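Local coordinates for protein Two-component sensor histidine kinase (Nostoc sp., PDB 6OZB) that binds the linear tetrapyrrole phycoerythrobilin as the GAF domain of a cyanobacterial phytochrome, probably sensing light for a two-component histidine kinase, at residues T49-I54 and V65-H71. The protein carries 1 engineered substitution. Residues are numbered along the deposited sequence; the frame is centred on the assembly and turned at random.
Sequences TDRVMI and VIAESIH. Engineered in segment 65-71: His71 (natural residue Tyr).
This is the first beta hairpin of the phytochrome GAF sheet, which lends Met53 to the bilin pocket. Segments 51-54 and 65-70 run antiparallel, axes 4.7 Å apart at closest approach and 162° between directions. Val52 and Ser69 form a hydrogen-bonded pair (Val52 N to Ser69 O 3.0 Å, Ser69 N to Val52 O 2.9 Å); His71 N, of an engineered residue, reaches Asp50 O at 3.0 Å. Toward the turn, Ile54 N bonds Ala67 O (2.9 Å), while Ile54 O takes Ile66 N (2.9 Å) and, weakly, Ala67 N (3.4 Å): a classic bulge, with Ile66 at phi/psi -105/-12°. Non-hydrogen-bonded pairs Arg51-Ile70 (CA-CA 4.4 Å) and Met53-Glu68 (CA-CA 4.3 Å) share one face, where Met53 (m, t, m) touches phycoerythrobilin and sets CB 4.0 Å from Val65 CG1. The Arg51 guanidinium hydrogen-bonds Pro76 O and His169, while Glu68 turns to Ser77 and Leu78. On the opposite face, Val52, Ile54 and Ala67 meet helix 32-47, and strand 161-170 flanks strand 51-57 on its other edge.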
loop_
_atom_site.group_PDB
_atom_site.type_symbol
_atom_site.label_atom_id
_atom_site.label_comp_id
_atom_site.label_asym_id
_atom_site.label_seq_id
_atom_site.Cartn_x
_atom_site.Cartn_y
_atom_site.Cartn_z
ATOM N N THR C 49 -3.581 24.131 1.587
ATOM C CA THR C 49 -3.068 23.572 2.824
ATOM C C THR C 49 -2.618 24.665 3.788
ATOM O O THR C 49 -2.432 25.824 3.385
ATOM C CB THR C 49 -1.910 22.661 2.516
ATOM O OG1 THR C 49 -1.017 23.375 1.666
ATOM C CG2 THR C 49 -2.401 21.405 1.819
ATOM N N ASP C 50 -2.395 24.296 5.047
ATOM C CA ASP C 50 -2.136 25.289 6.087
ATOM C C ASP C 50 -0.777 25.957 5.981
ATOM O O ASP C 50 -0.644 27.083 6.409
ATOM C CB ASP C 50 -2.237 24.672 7.474
ATOM C CG ASP C 50 -3.649 24.230 7.850
ATOM O OD1 ASP C 50 -4.644 24.883 7.448
ATOM O OD2 ASP C 50 -3.741 23.211 8.593
ATOM N N ARG C 51 0.230 25.247 5.460
ATOM C CA ARG C 51 1.605 25.770 5.426
ATOM C C ARG C 51 2.343 25.162 4.248
ATOM O O ARG C 51 2.427 23.941 4.135
ATOM C CB ARG C 51 2.333 25.468 6.753
ATOM C CG ARG C 51 3.822 25.901 6.825
ATOM C CD ARG C 51 4.391 25.839 8.253
ATOM N NE ARG C 51 4.510 24.464 8.744
ATOM C CZ ARG C 51 4.670 24.120 10.016
ATOM N NH1 ARG C 51 4.730 25.037 10.975
ATOM N NH2 ARG C 51 4.745 22.835 10.338
ATOM N N VAL C 52 2.834 26.025 3.351
ATOM C CA VAL C 52 3.672 25.609 2.227
ATOM C C VAL C 52 4.999 26.322 2.386
ATOM O O VAL C 52 5.030 27.502 2.709
ATOM C CB VAL C 52 3.034 25.933 0.878
ATOM C CG1 VAL C 52 3.984 25.675 -0.281
ATOM C CG2 VAL C 52 1.776 25.096 0.714
ATOM N N MET C 53 6.087 25.584 2.197
ATOM C CA MET C 53 7.444 26.115 2.375
ATOM C C MET C 53 8.339 25.695 1.235
ATOM O O MET C 53 8.124 24.648 0.629
ATOM C CB MET C 53 8.035 25.623 3.679
ATOM C CG MET C 53 7.204 25.971 4.882
ATOM S SD MET C 53 7.847 25.161 6.344
ATOM C CE MET C 53 7.505 23.476 5.928
ATOM N N ILE C 54 9.344 26.518 0.944
ATOM C CA ILE C 54 10.439 26.071 0.106
ATOM C C ILE C 54 11.676 25.999 0.997
ATOM O O ILE C 54 11.996 26.935 1.750
ATOM C CB ILE C 54 10.618 26.986 -1.113
ATOM C CG1 ILE C 54 9.402 26.787 -2.022
ATOM C CG2 ILE C 54 11.935 26.661 -1.840
ATOM C CD1 ILE C 54 9.434 27.501 -3.299
ATOM N N VAL C 65 14.533 26.936 5.711
ATOM C CA VAL C 65 13.273 27.356 5.148
ATOM C C VAL C 65 13.460 28.781 4.647
ATOM O O VAL C 65 13.679 29.698 5.437
ATOM C CB VAL C 65 12.123 27.253 6.180
ATOM C CG1 VAL C 65 10.830 27.763 5.594
ATOM C CG2 VAL C 65 11.951 25.828 6.650
ATOM N N ILE C 66 13.427 28.966 3.329
ATOM C CA ILE C 66 13.717 30.287 2.756
ATOM C C ILE C 66 12.467 30.995 2.272
ATOM O O ILE C 66 12.519 32.171 1.942
ATOM C CB ILE C 66 14.739 30.208 1.606
ATOM C CG1 ILE C 66 14.290 29.257 0.504
ATOM C CG2 ILE C 66 16.083 29.795 2.172
ATOM C CD1 ILE C 66 14.999 29.524 -0.843
ATOM N N ALA C 67 11.346 30.276 2.200
ATOM C CA ALA C 67 10.059 30.900 1.884
ATOM C C ALA C 67 8.924 30.094 2.496
ATOM O O ALA C 67 9.013 28.864 2.605
ATOM C CB ALA C 67 9.875 31.021 0.388
ATOM N N GLU C 68 7.849 30.788 2.853
ATOM C CA GLU C 68 6.758 30.179 3.584
ATOM C C GLU C 68 5.467 30.984 3.424
ATOM O O GLU C 68 5.480 32.228 3.447
ATOM C CB GLU C 68 7.152 30.071 5.044
ATOM C CG GLU C 68 6.071 29.597 5.991
ATOM C CD GLU C 68 6.560 29.621 7.401
ATOM O OE1 GLU C 68 6.755 28.530 7.976
ATOM O OE2 GLU C 68 6.783 30.739 7.923
ATOM N N SER C 69 4.360 30.272 3.245
ATOM C CA SER C 69 3.044 30.882 3.283
ATOM C C SER C 69 2.119 30.038 4.145
ATOM O O SER C 69 2.019 28.824 3.984
ATOM C CB SER C 69 2.504 31.076 1.847
ATOM O OG SER C 69 1.204 31.634 1.835
ATOM N N ILE C 70 1.493 30.699 5.106
ATOM C CA ILE C 70 0.622 30.050 6.059
ATOM C C ILE C 70 -0.768 30.661 6.003
ATOM O O ILE C 70 -0.924 31.863 5.865
ATOM C CB ILE C 70 1.201 30.151 7.486
ATOM C CG1 ILE C 70 2.481 29.299 7.546
ATOM C CG2 ILE C 70 0.168 29.695 8.551
ATOM C CD1 ILE C 70 3.256 29.440 8.850
ATOM N N HIS C 71 -1.773 29.811 6.129
ATOM C CA HIS C 71 -3.163 30.236 6.162
ATOM C C HIS C 71 -3.597 30.630 7.573
ATOM O O HIS C 71 -3.657 29.782 8.433
ATOM C CB HIS C 71 -4.063 29.095 5.683
ATOM C CG HIS C 71 -5.497 29.479 5.504
ATOM N ND1 HIS C 71 -5.905 30.510 4.685
ATOM C CD2 HIS C 71 -6.619 28.994 6.084
ATOM C CE1 HIS C 71 -7.223 30.610 4.734
ATOM N NE2 HIS C 71 -7.679 29.704 5.580
#